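Local coordinates for intracellular protein transport protein USO1 (Saccharomyces cerevisiae S288c, PDB 6LSU) that acts as a membrane tether required for protein transport from the endoplasmic reticulum to the Golgi complex, at residues H419-R424 with L517-D522; T688-L691 with P697-Y700. All blocks are in the same frame, centred on the assembly; numbering follows the deposited sequence.

Interaction 1 (H419-R424 with L517-D522); sequences HTFDTR and LFFTTD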
ATOM      1  N   HIS A 419     -14.466 -10.948  -7.244  1.00 77.26           N
ATOM      2  CA  HIS A 419     -13.379 -10.170  -6.570  1.00 75.65           C
ATOM      3  C   HIS A 419     -12.057 -10.194  -7.342  1.00 64.13           C
ATOM      4  O   HIS A 419     -11.784 -11.150  -8.069  1.00 90.91           O
ATOM      5  CB  HIS A 419     -13.124 -10.662  -5.137  1.00 76.28           C
ATOM      6  CG  HIS A 419     -14.257 -10.352  -4.221  1.00 75.28           C
ATOM      7  ND1 HIS A 419     -14.892  -9.137  -4.228  1.00 80.16           N
ATOM      8  CD2 HIS A 419     -14.873 -11.086  -3.279  1.00 86.48           C
ATOM      9  CE1 HIS A 419     -15.861  -9.129  -3.343  1.00 84.37           C
ATOM     10  NE2 HIS A 419     -15.869 -10.310  -2.741  1.00 90.03           N
ATOM     11  N   THR A 420     -11.265  -9.150  -7.212  1.00 60.47           N
ATOM     12  CA  THR A 420      -9.984  -9.030  -7.931  1.00 57.58           C
ATOM     13  C   THR A 420      -8.932  -9.931  -7.255  1.00 52.01           C
ATOM     14  O   THR A 420      -9.027 -10.353  -6.081  1.00 54.79           O
ATOM     15  CB  THR A 420      -9.505  -7.584  -8.016  1.00 59.37           C
ATOM     16  OG1 THR A 420      -9.219  -7.213  -6.664  1.00 72.68           O
ATOM     17  CG2 THR A 420     -10.524  -6.673  -8.665  1.00 59.72           C
ATOM     18  N   PHE A 421      -7.912 -10.237  -7.997  1.00 46.52           N
ATOM     19  CA  PHE A 421      -6.801 -11.049  -7.481  1.00 48.51           C
ATOM     20  C   PHE A 421      -6.242 -10.347  -6.255  1.00 49.29           C
ATOM     21  O   PHE A 421      -6.042 -11.053  -5.277  1.00 54.70           O
ATOM     22  CB  PHE A 421      -5.760 -11.290  -8.574  1.00 45.98           C
ATOM     23  CG  PHE A 421      -4.592 -12.142  -8.160  1.00 41.74           C
ATOM     24  CD1 PHE A 421      -4.769 -13.491  -7.862  1.00 46.37           C
ATOM     25  CD2 PHE A 421      -3.342 -11.583  -7.980  1.00 44.27           C
ATOM     26  CE1 PHE A 421      -3.700 -14.284  -7.458  1.00 46.61           C
ATOM     27  CE2 PHE A 421      -2.271 -12.356  -7.568  1.00 48.28           C
ATOM     28  CZ  PHE A 421      -2.435 -13.714  -7.361  1.00 51.72           C
ATOM     29  N   ASP A 422      -6.056  -9.034  -6.311  1.00 55.40           N
ATOM     30  CA  ASP A 422      -5.518  -8.176  -5.216  1.00 57.18           C
ATOM     31  C   ASP A 422      -6.290  -8.409  -3.904  1.00 52.59           C
ATOM     32  O   ASP A 422      -5.623  -8.652  -2.896  1.00 51.19           O
ATOM     33  CB  ASP A 422      -5.463  -6.713  -5.656  1.00 59.31           C
ATOM     34  CG  ASP A 422      -4.248  -6.403  -6.527  1.00 66.56           C
ATOM     35  OD1 ASP A 422      -3.436  -7.342  -6.817  1.00 77.03           O
ATOM     36  OD2 ASP A 422      -4.099  -5.226  -6.886  1.00 70.12           O
ATOM     37  N   THR A 423      -7.634  -8.387  -3.937  1.00 49.74           N
ATOM     38  CA  THR A 423      -8.485  -8.703  -2.762  1.00 46.99           C
ATOM     39  C   THR A 423      -8.096 -10.086  -2.252  1.00 51.41           C
ATOM     40  O   THR A 423      -7.740 -10.237  -1.079  1.00 59.62           O
ATOM     41  CB  THR A 423      -9.976  -8.585  -3.088  1.00 50.26           C
ATOM     42  OG1 THR A 423     -10.374  -7.226  -3.230  1.00 47.90           O
ATOM     43  CG2 THR A 423     -10.895  -9.177  -2.042  1.00 48.39           C
ATOM     44  N   ARG A 424      -8.109 -11.091  -3.110  1.00 59.67           N
ATOM     45  CA  ARG A 424      -7.726 -12.486  -2.747  1.00 50.95           C
ATOM     46  C   ARG A 424      -6.340 -12.526  -2.113  1.00 47.41           C
ATOM     47  O   ARG A 424      -6.117 -13.293  -1.163  1.00 52.39           O
ATOM     48  CB  ARG A 424      -7.809 -13.382  -3.981  1.00 54.97           C
ATOM     49  CG  ARG A 424      -9.247 -13.551  -4.464  1.00 59.37           C
ATOM     50  CD  ARG A 424      -9.354 -14.373  -5.709  1.00 57.16           C
ATOM     51  NE  ARG A 424      -9.142 -15.755  -5.338  1.00 67.43           N
ATOM     52  CZ  ARG A 424      -8.816 -16.746  -6.168  1.00 62.18           C
ATOM     53  NH1 ARG A 424      -8.669 -16.520  -7.462  1.00 59.89           N
ATOM     54  NH2 ARG A 424      -8.687 -17.969  -5.696  1.00 60.02           N
ATOM     55  N   LEU A 517      -5.953 -23.338  -5.505  1.00 61.01           N
ATOM     56  CA  LEU A 517      -4.998 -24.356  -5.018  1.00 61.27           C
ATOM     57  C   LEU A 517      -3.730 -23.644  -4.535  1.00 52.50           C
ATOM     58  O   LEU A 517      -3.174 -23.995  -3.523  1.00 51.94           O
ATOM     59  CB  LEU A 517      -4.726 -25.328  -6.158  1.00 63.77           C
ATOM     60  CG  LEU A 517      -4.203 -26.708  -5.798  1.00 59.81           C
ATOM     61  CD1 LEU A 517      -3.079 -27.040  -6.746  1.00 61.31           C
ATOM     62  CD2 LEU A 517      -3.766 -26.833  -4.360  1.00 56.49           C
ATOM     63  N   PHE A 518      -3.324 -22.603  -5.237  1.00 55.51           N
ATOM     64  CA  PHE A 518      -2.067 -21.850  -4.965  1.00 52.25           C
ATOM     65  C   PHE A 518      -2.103 -21.236  -3.555  1.00 52.24           C
ATOM     66  O   PHE A 518      -1.188 -21.416  -2.760  1.00 56.02           O
ATOM     67  CB  PHE A 518      -1.845 -20.799  -6.035  1.00 51.84           C
ATOM     68  CG  PHE A 518      -0.700 -19.886  -5.663  1.00 56.64           C
ATOM     69  CD1 PHE A 518       0.610 -20.309  -5.789  1.00 58.15           C
ATOM     70  CD2 PHE A 518      -0.948 -18.688  -5.003  1.00 55.60           C
ATOM     71  CE1 PHE A 518       1.653 -19.490  -5.345  1.00 66.72           C
ATOM     72  CE2 PHE A 518       0.088 -17.892  -4.556  1.00 52.57           C
ATOM     73  CZ  PHE A 518       1.391 -18.283  -4.735  1.00 57.45           C
ATOM     74  N   PHE A 519      -3.201 -20.563  -3.226  1.00 54.45           N
ATOM     75  CA  PHE A 519      -3.495 -20.025  -1.876  1.00 51.87           C
ATOM     76  C   PHE A 519      -3.468 -21.142  -0.846  1.00 49.63           C
ATOM     77  O   PHE A 519      -2.653 -21.008   0.130  1.00 50.83           O
ATOM     78  CB  PHE A 519      -4.756 -19.170  -1.925  1.00 51.67           C
ATOM     79  CG  PHE A 519      -4.536 -17.850  -2.618  1.00 45.39           C
ATOM     80  CD1 PHE A 519      -3.405 -17.093  -2.353  1.00 43.78           C
ATOM     81  CD2 PHE A 519      -5.484 -17.340  -3.513  1.00 48.90           C
ATOM     82  CE1 PHE A 519      -3.189 -15.888  -3.022  1.00 48.62           C
ATOM     83  CE2 PHE A 519      -5.293 -16.118  -4.159  1.00 45.85           C
ATOM     84  CZ  PHE A 519      -4.134 -15.416  -3.935  1.00 47.16           C
ATOM     85  N   THR A 520      -4.240 -22.207  -1.047  1.00 54.99           N
ATOM     86  CA  THR A 520      -4.274 -23.388  -0.128  1.00 51.77           C
ATOM     87  C   THR A 520      -2.843 -23.889   0.118  1.00 51.70           C
ATOM     88  O   THR A 520      -2.383 -23.978   1.272  1.00 57.26           O
ATOM     89  CB  THR A 520      -5.208 -24.476  -0.664  1.00 50.55           C
ATOM     90  OG1 THR A 520      -6.510 -23.884  -0.809  1.00 54.93           O
ATOM     91  CG2 THR A 520      -5.394 -25.619   0.302  1.00 54.51           C
ATOM     92  N   THR A 521      -2.081 -24.188  -0.901  1.00 48.31           N
ATOM     93  CA  THR A 521      -0.742 -24.735  -0.625  1.00 49.48           C
ATOM     94  C   THR A 521       0.068 -23.651   0.100  1.00 49.04           C
ATOM     95  O   THR A 521       0.856 -23.938   0.986  1.00 54.90           O
ATOM     96  CB  THR A 521      -0.121 -25.283  -1.910  1.00 51.03           C
ATOM     97  OG1 THR A 521      -0.323 -24.330  -2.969  1.00 46.39           O
ATOM     98  CG2 THR A 521      -0.759 -26.596  -2.268  1.00 52.62           C
ATOM     99  N   ASP A 522      -0.073 -22.408  -0.311  1.00 52.00           N
ATOM    100  CA  ASP A 522       0.713 -21.289   0.272  1.00 47.80           C
ATOM    101  C   ASP A 522       0.370 -21.093   1.762  1.00 48.21           C
ATOM    102  O   ASP A 522       1.254 -20.935   2.576  1.00 47.89           O
ATOM    103  CB  ASP A 522       0.463 -19.988  -0.475  1.00 50.43           C
ATOM    104  CG  ASP A 522       1.256 -18.818   0.112  1.00 51.58           C
ATOM    105  OD1 ASP A 522       2.497 -18.830  -0.039  1.00 56.51           O
ATOM    106  OD2 ASP A 522       0.638 -17.962   0.793  1.00 51.48           O
TER
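R424 NH2, lying at the edge of the F519 ring and in its plane, 3.9 Å from F519 CD2, is gripped by the carbonyl oxygen of M412 and, more weakly, by N513 OD1. F519 CE2 in turn sits over one face of the guanidinium, towards its rim, and the two planes stand 75° apart: the aromatic edge meets the flat of the cation. R424 CB reaches F519 CE2 at 3.7 Å on its own account, and the bend at chi3 (75°) turns the guanidinium back beside the same ring. The case illustrates how helices of an armadillo-type solenoid are joined through aromatic side chains, here the first turn of helix 421-435, preceded by T420 as N-cap, and the middle of helix 514-528. F421 swings CG anti to its own nitrogen (chi1 -179°), which brings CE1 to 3.7 Å from F519 CZ. The two rings are nearly parallel but slid past one another, centroids 5.8 Å apart, and barely overlap. With an alanine at F519, the two helices would probably be left with a gap and R424 and F421 without the ring they share. The R424 carbonyl oxygen rests over one face of F519, near its rim.

Interaction 2 (T688-L691 with P697-Y700); sequences TPEL and PKVY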
ATOM      1  N   THR A 688      -0.795  -6.709  -7.407  1.00108.73           N
ATOM      2  CA  THR A 688      -0.795  -5.996  -8.718  1.00120.03           C
ATOM      3  C   THR A 688       0.357  -6.551  -9.552  1.00108.84           C
ATOM      4  O   THR A 688       1.312  -5.846  -9.870  1.00126.52           O
ATOM      5  CB  THR A 688      -0.763  -4.472  -8.502  1.00121.31           C
ATOM      6  OG1 THR A 688      -1.683  -4.147  -7.457  1.00117.92           O
ATOM      7  CG2 THR A 688      -1.143  -3.673  -9.729  1.00115.95           C
ATOM      8  N   PRO A 689       0.304  -7.857  -9.882  1.00105.19           N
ATOM      9  CA  PRO A 689       1.336  -8.519 -10.692  1.00102.12           C
ATOM     10  C   PRO A 689       1.054  -8.429 -12.201  1.00 99.04           C
ATOM     11  O   PRO A 689      -0.083  -8.068 -12.548  1.00 84.71           O
ATOM     12  CB  PRO A 689       1.139  -9.969 -10.247  1.00 95.56           C
ATOM     13  CG  PRO A 689      -0.375 -10.070 -10.168  1.00 95.71           C
ATOM     14  CD  PRO A 689      -0.792  -8.771  -9.515  1.00 97.93           C
ATOM     15  N   GLU A 690       2.000  -8.856 -13.050  1.00 96.89           N
ATOM     16  CA  GLU A 690       1.789  -8.869 -14.520  1.00 95.20           C
ATOM     17  C   GLU A 690       0.769  -9.956 -14.898  1.00 88.74           C
ATOM     18  O   GLU A 690       0.593 -10.911 -14.129  1.00 88.81           O
ATOM     19  CB  GLU A 690       3.106  -9.050 -15.267  1.00110.90           C
ATOM     20  CG  GLU A 690       3.064  -8.388 -16.640  1.00123.51           C
ATOM     21  CD  GLU A 690       4.280  -8.582 -17.530  1.00127.40           C
ATOM     22  OE1 GLU A 690       4.360  -7.882 -18.571  1.00121.85           O
ATOM     23  OE2 GLU A 690       5.137  -9.434 -17.189  1.00123.56           O
ATOM     24  N   LEU A 691       0.121  -9.813 -16.056  1.00 92.62           N
ATOM     25  CA  LEU A 691      -0.950 -10.729 -16.525  1.00 91.75           C
ATOM     26  C   LEU A 691      -0.605 -11.425 -17.852  1.00 98.03           C
ATOM     27  O   LEU A 691       0.359 -11.028 -18.528  1.00 91.74           O
ATOM     28  CB  LEU A 691      -2.243  -9.927 -16.653  1.00 98.15           C
ATOM     29  CG  LEU A 691      -3.001  -9.715 -15.344  1.00 99.17           C
ATOM     30  CD1 LEU A 691      -2.328  -8.635 -14.513  1.00100.99           C
ATOM     31  CD2 LEU A 691      -4.449  -9.344 -15.622  1.00 96.45           C
ATOM     32  N   PRO A 697      -2.612 -13.736 -13.344  1.00 70.95           N
ATOM     33  CA  PRO A 697      -1.350 -13.220 -12.829  1.00 74.72           C
ATOM     34  C   PRO A 697      -0.198 -14.189 -13.120  1.00 70.90           C
ATOM     35  O   PRO A 697      -0.424 -15.355 -13.102  1.00 65.46           O
ATOM     36  CB  PRO A 697      -1.616 -13.124 -11.331  1.00 76.28           C
ATOM     37  CG  PRO A 697      -3.112 -12.926 -11.262  1.00 75.11           C
ATOM     38  CD  PRO A 697      -3.665 -13.831 -12.335  1.00 69.47           C
ATOM     39  N   LYS A 698       1.008 -13.656 -13.328  1.00 76.41           N
ATOM     40  CA  LYS A 698       2.234 -14.453 -13.585  1.00 77.27           C
ATOM     41  C   LYS A 698       2.857 -14.801 -12.238  1.00 74.74           C
ATOM     42  O   LYS A 698       4.027 -14.340 -11.938  1.00 64.06           O
ATOM     43  CB  LYS A 698       3.185 -13.704 -14.517  1.00 80.11           C
ATOM     44  CG  LYS A 698       2.637 -13.484 -15.918  1.00 92.32           C
ATOM     45  CD  LYS A 698       3.642 -12.855 -16.842  1.00106.72           C
ATOM     46  CE  LYS A 698       3.059 -12.545 -18.202  1.00112.46           C
ATOM     47  NZ  LYS A 698       4.114 -12.440 -19.238  1.00121.55           N
ATOM     48  N   VAL A 699       2.099 -15.595 -11.473  1.00 71.22           N
ATOM     49  CA  VAL A 699       2.459 -16.020 -10.093  1.00 72.57           C
ATOM     50  C   VAL A 699       2.395 -17.541 -10.119  1.00 65.20           C
ATOM     51  O   VAL A 699       1.271 -18.081 -10.375  1.00 58.42           O
ATOM     52  CB  VAL A 699       1.521 -15.397  -9.028  1.00 71.20           C
ATOM     53  CG1 VAL A 699       1.733 -15.975  -7.640  1.00 67.22           C
ATOM     54  CG2 VAL A 699       1.678 -13.886  -8.986  1.00 74.49           C
ATOM     55  N   TYR A 700       3.486 -18.194  -9.755  1.00 61.85           N
ATOM     56  CA  TYR A 700       3.613 -19.676  -9.819  1.00 72.28           C
ATOM     57  C   TYR A 700       4.052 -20.255  -8.465  1.00 67.24           C
ATOM     58  O   TYR A 700       3.492 -21.253  -8.036  1.00 77.32           O
ATOM     59  CB  TYR A 700       4.585 -19.989 -10.975  1.00 71.67           C
ATOM     60  CG  TYR A 700       4.129 -19.384 -12.285  1.00 64.08           C
ATOM     61  CD1 TYR A 700       2.937 -19.778 -12.868  1.00 66.41           C
ATOM     62  CD2 TYR A 700       4.830 -18.360 -12.891  1.00 64.33           C
ATOM     63  CE1 TYR A 700       2.469 -19.197 -14.030  1.00 65.76           C
ATOM     64  CE2 TYR A 700       4.364 -17.764 -14.061  1.00 66.77           C
ATOM     65  CZ  TYR A 700       3.197 -18.211 -14.641  1.00 65.94           C
ATOM     66  OH  TYR A 700       2.725 -17.656 -15.788  1.00 89.58           O
TER
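P689 and P697 lie side by side and point the same way, with CG of the first 3.5 Å from CB of the second. Next to them P689 CB reaches V699 CG2, the methyl that lies beside the backbone nitrogen of V699 while CG1 stands anti to it (chi1 171°). The two prolines and the valine form the apolar flank of a chain reversal in the loop between helices 660-673 and 703-711, and P697 and V699 are also packed against F515 of helix 514-528.

The reversal is a good example of how a loop without regular strands can still be fastened at one point. K698 N donates to E690 O at 2.9 Å, moderately bent (148° at the hydrogen) and tilted out of the carbonyl plane. The same oxygen receives a CA-H contact from P697 CA at 3.3 Å. K698 is the centre of an inverse gamma turn, closed by a weak bond from V699 N to P697 O.

The side chains of E690 and K698 run out extended and alongside each other. With CG of K698 anti to its carbonyl carbon (chi1 -65°), the methylenes pass E690 O and go on past the carbonyl of L691, and CD comes within 3.7 Å of E690 OE2. The charged ends form a long salt bridge, E690 OE2 to K698 NZ at 3.8 Å. Such a loose pairing on an exposed surface is likely to contribute less than the backbone bond and the proline packing, which need no charge to hold.

The centres of interactions 1 and 2 are about 11 Å apart, on the same side of the chain's centre, and all four segments belong to the globular head. Along the sequence they come in series, the helix pair closing well before the loop opens. In space they touch: D422 OD2 and T688 OG1 are probably hydrogen-bonded at 2.7 Å, F421 packs on P697, and F518 meets V699 and the backbone of Y700. The loop joining helices 660-673 and 703-711 thus lies back against helices 421-435 and 514-528, so that a late part of the head is tied to its earlier helices, one contact buried, the other at the surface.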